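Local coordinates for development-specific protein S (Myxococcus xanthus, PDB 1NPS) that is induced during fruiting body formation and assembles on the myxospore surface in the presence of calcium, its N-terminal domain binding two calcium ions, at residues Val16-Gly21 / Leu31-Asn36; Ile3-Asn8 / Ser39-Pro44. All coordinates share one frame; numbering follows the deposited sequence.

Contact 1 of 2, residues Val16-Gly21 / Leu31-Asn36; sequences VDLPPG and LGIENN. With CA (calcium ion), chain C.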
loop_
_atom_site.group_PDB
_atom_site.type_symbol
_atom_site.label_atom_id
_atom_site.label_comp_id
_atom_site.label_asym_id
_atom_site.label_seq_id
_atom_site.Cartn_x
_atom_site.Cartn_y
_atom_site.Cartn_z
ATOM N N VAL A 16 4.527 3.831 7.483
ATOM C CA VAL A 16 4.480 2.497 8.100
ATOM C C VAL A 16 4.992 1.434 7.122
ATOM O O VAL A 16 4.576 1.406 5.959
ATOM C CB VAL A 16 3.003 2.091 8.490
ATOM C CG1 VAL A 16 2.937 0.646 8.946
ATOM C CG2 VAL A 16 2.437 3.002 9.578
ATOM N N ASP A 17 5.839 0.529 7.601
ATOM C CA ASP A 17 6.378 -0.551 6.772
ATOM C C ASP A 17 5.459 -1.771 6.759
ATOM O O ASP A 17 4.852 -2.095 7.769
ATOM C CB ASP A 17 7.747 -1.009 7.290
ATOM C CG ASP A 17 8.831 0.014 7.073
ATOM O OD1 ASP A 17 8.692 0.843 6.156
ATOM O OD2 ASP A 17 9.832 -0.025 7.817
ATOM N N LEU A 18 5.339 -2.426 5.606
ATOM C CA LEU A 18 4.516 -3.630 5.494
ATOM C C LEU A 18 5.291 -4.771 4.856
ATOM O O LEU A 18 5.643 -4.695 3.677
ATOM C CB LEU A 18 3.275 -3.380 4.633
ATOM C CG LEU A 18 2.234 -2.402 5.161
ATOM C CD1 LEU A 18 1.134 -2.230 4.126
ATOM C CD2 LEU A 18 1.690 -2.935 6.486
ATOM N N PRO A 19 5.608 -5.829 5.628
ATOM C CA PRO A 19 6.339 -6.931 5.014
ATOM C C PRO A 19 5.336 -7.715 4.150
ATOM O O PRO A 19 4.162 -7.346 4.068
ATOM C CB PRO A 19 6.826 -7.732 6.227
ATOM C CG PRO A 19 5.782 -7.502 7.221
ATOM C CD PRO A 19 5.460 -6.038 7.078
ATOM N N PRO A 20 5.806 -8.743 3.427
ATOM C CA PRO A 20 4.908 -9.534 2.590
ATOM C C PRO A 20 3.772 -10.132 3.409
ATOM O O PRO A 20 3.967 -10.571 4.547
ATOM C CB PRO A 20 5.829 -10.625 2.044
ATOM C CG PRO A 20 7.138 -9.937 1.946
ATOM C CD PRO A 20 7.194 -9.205 3.276
ATOM N N GLY A 21 2.590 -10.145 2.817
ATOM C CA GLY A 21 1.428 -10.687 3.485
ATOM C C GLY A 21 0.171 -10.081 2.912
ATOM O O GLY A 21 0.224 -9.220 2.034
ATOM N N LEU A 31 -2.323 -1.916 12.411
ATOM C CA LEU A 31 -0.923 -1.565 12.186
ATOM C C LEU A 31 -0.735 -0.053 12.091
ATOM O O LEU A 31 0.334 0.430 11.754
ATOM C CB LEU A 31 -0.411 -2.264 10.921
ATOM C CG LEU A 31 -0.604 -3.785 10.900
ATOM C CD1 LEU A 31 -0.089 -4.367 9.607
ATOM C CD2 LEU A 31 0.108 -4.428 12.080
ATOM N N GLY A 32 -1.785 0.686 12.435
ATOM C CA GLY A 32 -1.731 2.138 12.400
ATOM C C GLY A 32 -1.944 2.810 11.053
ATOM O O GLY A 32 -1.543 3.965 10.869
ATOM N N ILE A 33 -2.533 2.083 10.105
ATOM C CA ILE A 33 -2.799 2.610 8.769
ATOM C C ILE A 33 -4.293 2.789 8.608
ATOM O O ILE A 33 -5.007 1.822 8.380
ATOM C CB ILE A 33 -2.294 1.650 7.673
ATOM C CG1 ILE A 33 -0.768 1.532 7.747
ATOM C CG2 ILE A 33 -2.766 2.118 6.275
ATOM C CD1 ILE A 33 -0.179 0.569 6.748
ATOM N N GLU A 34 -4.760 4.022 8.756
ATOM C CA GLU A 34 -6.181 4.328 8.633
ATOM C C GLU A 34 -6.701 4.094 7.223
ATOM O O GLU A 34 -5.982 4.252 6.239
ATOM C CB GLU A 34 -6.455 5.774 9.044
ATOM C CG GLU A 34 -6.098 6.076 10.478
ATOM C CD GLU A 34 -5.846 7.548 10.701
ATOM O OE1 GLU A 34 -6.823 8.326 10.676
ATOM O OE2 GLU A 34 -4.670 7.930 10.899
ATOM N N ASN A 35 -7.979 3.756 7.136
ATOM C CA ASN A 35 -8.606 3.494 5.852
ATOM C C ASN A 35 -8.547 4.709 4.920
ATOM O O ASN A 35 -8.691 5.861 5.367
ATOM C CB ASN A 35 -10.053 3.091 6.079
ATOM C CG ASN A 35 -10.742 2.711 4.809
ATOM O OD1 ASN A 35 -10.316 1.790 4.111
ATOM N ND2 ASN A 35 -11.821 3.422 4.491
ATOM N N ASN A 36 -8.377 4.443 3.627
ATOM C CA ASN A 36 -8.309 5.479 2.590
ATOM C C ASN A 36 -7.413 6.663 2.983
ATOM O O ASN A 36 -7.878 7.810 2.994
ATOM C CB ASN A 36 -9.715 6.027 2.251
ATOM C CG ASN A 36 -10.711 4.951 1.802
ATOM O OD1 ASN A 36 -10.344 3.884 1.317
ATOM N ND2 ASN A 36 -11.999 5.266 1.941
HETATM CA CA CA C . -11.466 2.317 0.207
HETATM O O HOH W 1 -10.032 1.972 -0.233
HETATM O O HOH W 2 -13.038 1.987 0.829
HETATM O O HOH W 3 -12.395 3.559 -1.108
#
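The flat group that V16 meets is the peptide joining L31 to G32: both methyls of V16 approach its carbonyl oxygen, CG1 at 3.8 Å from L31 O. No aromatic ring takes part, and the rest of the contact is aliphatic. With CG1 anti to the backbone N (chi1 172°), V16 also brings that methyl to 3.8 Å from I33 CD1, the two side chains crossing obliquely. L18 and I33 instead reach toward each other tip to tip, L18 CD2 lying 4.0 Å from I33 CD1, while the same CD2 touches L31 CD1 at 3.9 Å. I33 CD1 thus packs against both V16 and L18 of strand 15-18. An alanine at V16 would keep CB against I33 but would probably open a gap beside I33 CD1 and the L31 carbonyl where the two methyls now lie. G32, at positive phi, closes helix 25-30 with a Schellman motif in which I33 N bonds to L28 O. Beyond it the loop runs on to N36, whose OD1 binds a calcium ion; Q53 O and S79 OG bind the same ion. The helix-ending loop packed on a strand belongs to the first Greek key of a calcium-binding beta/gamma-crystallin domain.

Contact 2 of 2, residues Ile3-Asn8 / Ser39-Pro44; sequences ITVFYN and SSVKVP. With CA (calcium ion), chain B.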
loop_
_atom_site.group_PDB
_atom_site.type_symbol
_atom_site.label_atom_id
_atom_site.label_comp_id
_atom_site.label_asym_id
_atom_site.label_seq_id
_atom_site.Cartn_x
_atom_site.Cartn_y
_atom_site.Cartn_z
ATOM N N ILE A 3 7.458 -2.740 1.876
ATOM C CA ILE A 3 7.066 -1.551 1.148
ATOM C C ILE A 3 6.790 -0.548 2.283
ATOM O O ILE A 3 6.514 -0.955 3.417
ATOM C CB ILE A 3 5.749 -1.761 0.331
ATOM C CG1 ILE A 3 4.583 -2.094 1.272
ATOM C CG2 ILE A 3 5.931 -2.854 -0.737
ATOM C CD1 ILE A 3 3.230 -1.650 0.750
ATOM N N THR A 4 6.879 0.745 2.000
ATOM C CA THR A 4 6.587 1.744 3.021
ATOM C C THR A 4 5.478 2.638 2.452
ATOM O O THR A 4 5.579 3.118 1.322
ATOM C CB THR A 4 7.838 2.579 3.400
ATOM O OG1 THR A 4 8.958 1.702 3.596
ATOM C CG2 THR A 4 7.598 3.320 4.692
ATOM N N VAL A 5 4.366 2.724 3.175
ATOM C CA VAL A 5 3.229 3.536 2.760
ATOM C C VAL A 5 3.216 4.871 3.489
ATOM O O VAL A 5 3.435 4.924 4.705
ATOM C CB VAL A 5 1.895 2.782 2.989
ATOM C CG1 VAL A 5 1.871 1.499 2.147
ATOM C CG2 VAL A 5 1.707 2.454 4.467
ATOM N N PHE A 6 2.897 5.937 2.759
ATOM C CA PHE A 6 2.887 7.290 3.320
ATOM C C PHE A 6 1.507 7.937 3.293
ATOM O O PHE A 6 0.692 7.656 2.401
ATOM C CB PHE A 6 3.882 8.182 2.562
ATOM C CG PHE A 6 5.313 7.753 2.709
ATOM C CD1 PHE A 6 5.847 6.769 1.879
ATOM C CD2 PHE A 6 6.124 8.314 3.698
ATOM C CE1 PHE A 6 7.166 6.347 2.028
ATOM C CE2 PHE A 6 7.432 7.903 3.852
ATOM C CZ PHE A 6 7.956 6.911 3.017
ATOM N N TYR A 7 1.226 8.779 4.288
ATOM C CA TYR A 7 -0.068 9.465 4.346
ATOM C C TYR A 7 -0.247 10.556 3.296
ATOM O O TYR A 7 -1.374 10.803 2.849
ATOM C CB TYR A 7 -0.334 10.015 5.746
ATOM C CG TYR A 7 -1.074 9.035 6.638
ATOM C CD1 TYR A 7 -0.815 7.657 6.566
ATOM C CD2 TYR A 7 -2.048 9.481 7.531
ATOM C CE1 TYR A 7 -1.513 6.750 7.361
ATOM C CE2 TYR A 7 -2.753 8.584 8.331
ATOM C CZ TYR A 7 -2.482 7.220 8.240
ATOM O OH TYR A 7 -3.193 6.330 9.020
ATOM N N ASN A 8 0.856 11.176 2.880
ATOM C CA ASN A 8 0.834 12.228 1.863
ATOM C C ASN A 8 1.699 11.853 0.661
ATOM O O ASN A 8 2.523 10.933 0.735
ATOM C CB ASN A 8 1.311 13.566 2.435
ATOM C CG ASN A 8 0.432 14.072 3.569
ATOM O OD1 ASN A 8 0.932 14.485 4.615
ATOM N ND2 ASN A 8 -0.884 14.028 3.375
ATOM N N SER A 39 -1.163 7.805 0.253
ATOM C CA SER A 39 -1.010 8.716 -0.878
ATOM C C SER A 39 0.274 8.489 -1.679
ATOM O O SER A 39 0.421 8.981 -2.800
ATOM C CB SER A 39 -1.122 10.164 -0.390
ATOM O OG SER A 39 -2.290 10.340 0.415
ATOM N N SER A 40 1.201 7.731 -1.115
ATOM C CA SER A 40 2.445 7.411 -1.822
ATOM C C SER A 40 3.071 6.159 -1.217
ATOM O O SER A 40 2.789 5.809 -0.063
ATOM C CB SER A 40 3.419 8.610 -1.869
ATOM O OG SER A 40 3.944 8.977 -0.608
ATOM N N VAL A 41 3.827 5.423 -2.028
ATOM C CA VAL A 41 4.440 4.184 -1.587
ATOM C C VAL A 41 5.829 3.963 -2.168
ATOM O O VAL A 41 6.099 4.294 -3.326
ATOM C CB VAL A 41 3.580 2.968 -2.017
ATOM C CG1 VAL A 41 4.158 1.677 -1.451
ATOM C CG2 VAL A 41 2.133 3.144 -1.577
ATOM N N LYS A 42 6.711 3.403 -1.347
ATOM C CA LYS A 42 8.060 3.068 -1.773
ATOM C C LYS A 42 8.086 1.552 -1.931
ATOM O O LYS A 42 7.549 0.820 -1.095
ATOM C CB LYS A 42 9.103 3.508 -0.736
ATOM C CG LYS A 42 9.351 5.010 -0.681
ATOM C CD LYS A 42 10.555 5.335 0.185
ATOM C CE LYS A 42 10.814 6.824 0.203
ATOM N NZ LYS A 42 11.974 7.187 1.056
ATOM N N VAL A 43 8.629 1.080 -3.043
ATOM C CA VAL A 43 8.706 -0.347 -3.283
ATOM C C VAL A 43 10.122 -0.706 -3.730
ATOM O O VAL A 43 10.516 -0.391 -4.847
ATOM C CB VAL A 43 7.673 -0.788 -4.365
ATOM C CG1 VAL A 43 7.629 -2.308 -4.492
ATOM C CG2 VAL A 43 6.297 -0.241 -4.033
ATOM N N PRO A 44 10.913 -1.340 -2.844
ATOM C CA PRO A 44 12.281 -1.728 -3.183
ATOM C C PRO A 44 12.264 -3.023 -3.988
ATOM O O PRO A 44 11.220 -3.680 -4.095
ATOM C CB PRO A 44 12.906 -1.957 -1.806
ATOM C CG PRO A 44 11.790 -2.570 -1.052
ATOM C CD PRO A 44 10.609 -1.690 -1.443
HETATM CA CA CA B . -3.201 10.492 1.972
HETATM O O HOH W 4 -3.836 11.369 3.127
#
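A classic beta bulge marks the calcium-binding end of the antiparallel pair formed by strands 3-6 and 40-42: two residues of the second segment, S39 and S40, stand opposite the single F6. S39 N donates to F6 O at 2.8 Å, and F6 N donates to S40 O at 2.8 Å. Farther on, T4 and K42 form a hydrogen-bonded pair, K42 N reaching T4 O at 2.9 Å. Three strands of the first Greek key lie in one sheet, 3-6 between 15-18 and 40-42, while its strand 21-23 crosses to the other, the strand exchange of a beta/gamma-crystallin domain. On the face carrying V5 and V41 these valines lie side by side, V5 CG1 at 4.1 Å from V41 CG2. On the other face the extended chain of K42 crosses F6 at a slant, its CG 3.7 Å from F6 CE1, while S40 O sits at the ring's edge, in its plane. S40 OG, placed between its own backbone N and carbonyl carbon (chi1 67°), donates to N8 O at 2.8 Å, in the carbonyl plane, and accepts from F11 N. Next to the bulge, Y7 O and S39 OG bind a calcium ion, and T37 O and N76 OD1 join them.

In the fold
The segments come along the chain as 3-8, 16-21, 31-36 and 39-44, so both segments of contact 1 fall between those of contact 2, all inside the first Greek key. Their centres lie 10 Å apart. Strand 3-6 joins them: in the three-stranded sheet it runs between 15-18, used by contact 1, and 40-42, used by contact 2. Side chains tie the two together as well, T4 OG1 probably hydrogen-bonding D17 OD1, E34 N probably bonding Y7 OH, and I33 packing on V5. Contact 1 supplies N36 to one calcium ion and contact 2 supplies Y7 and S39 to the other, and the second Greek key adds ligands to both, Q53 and S79 to the first and N76 to the second.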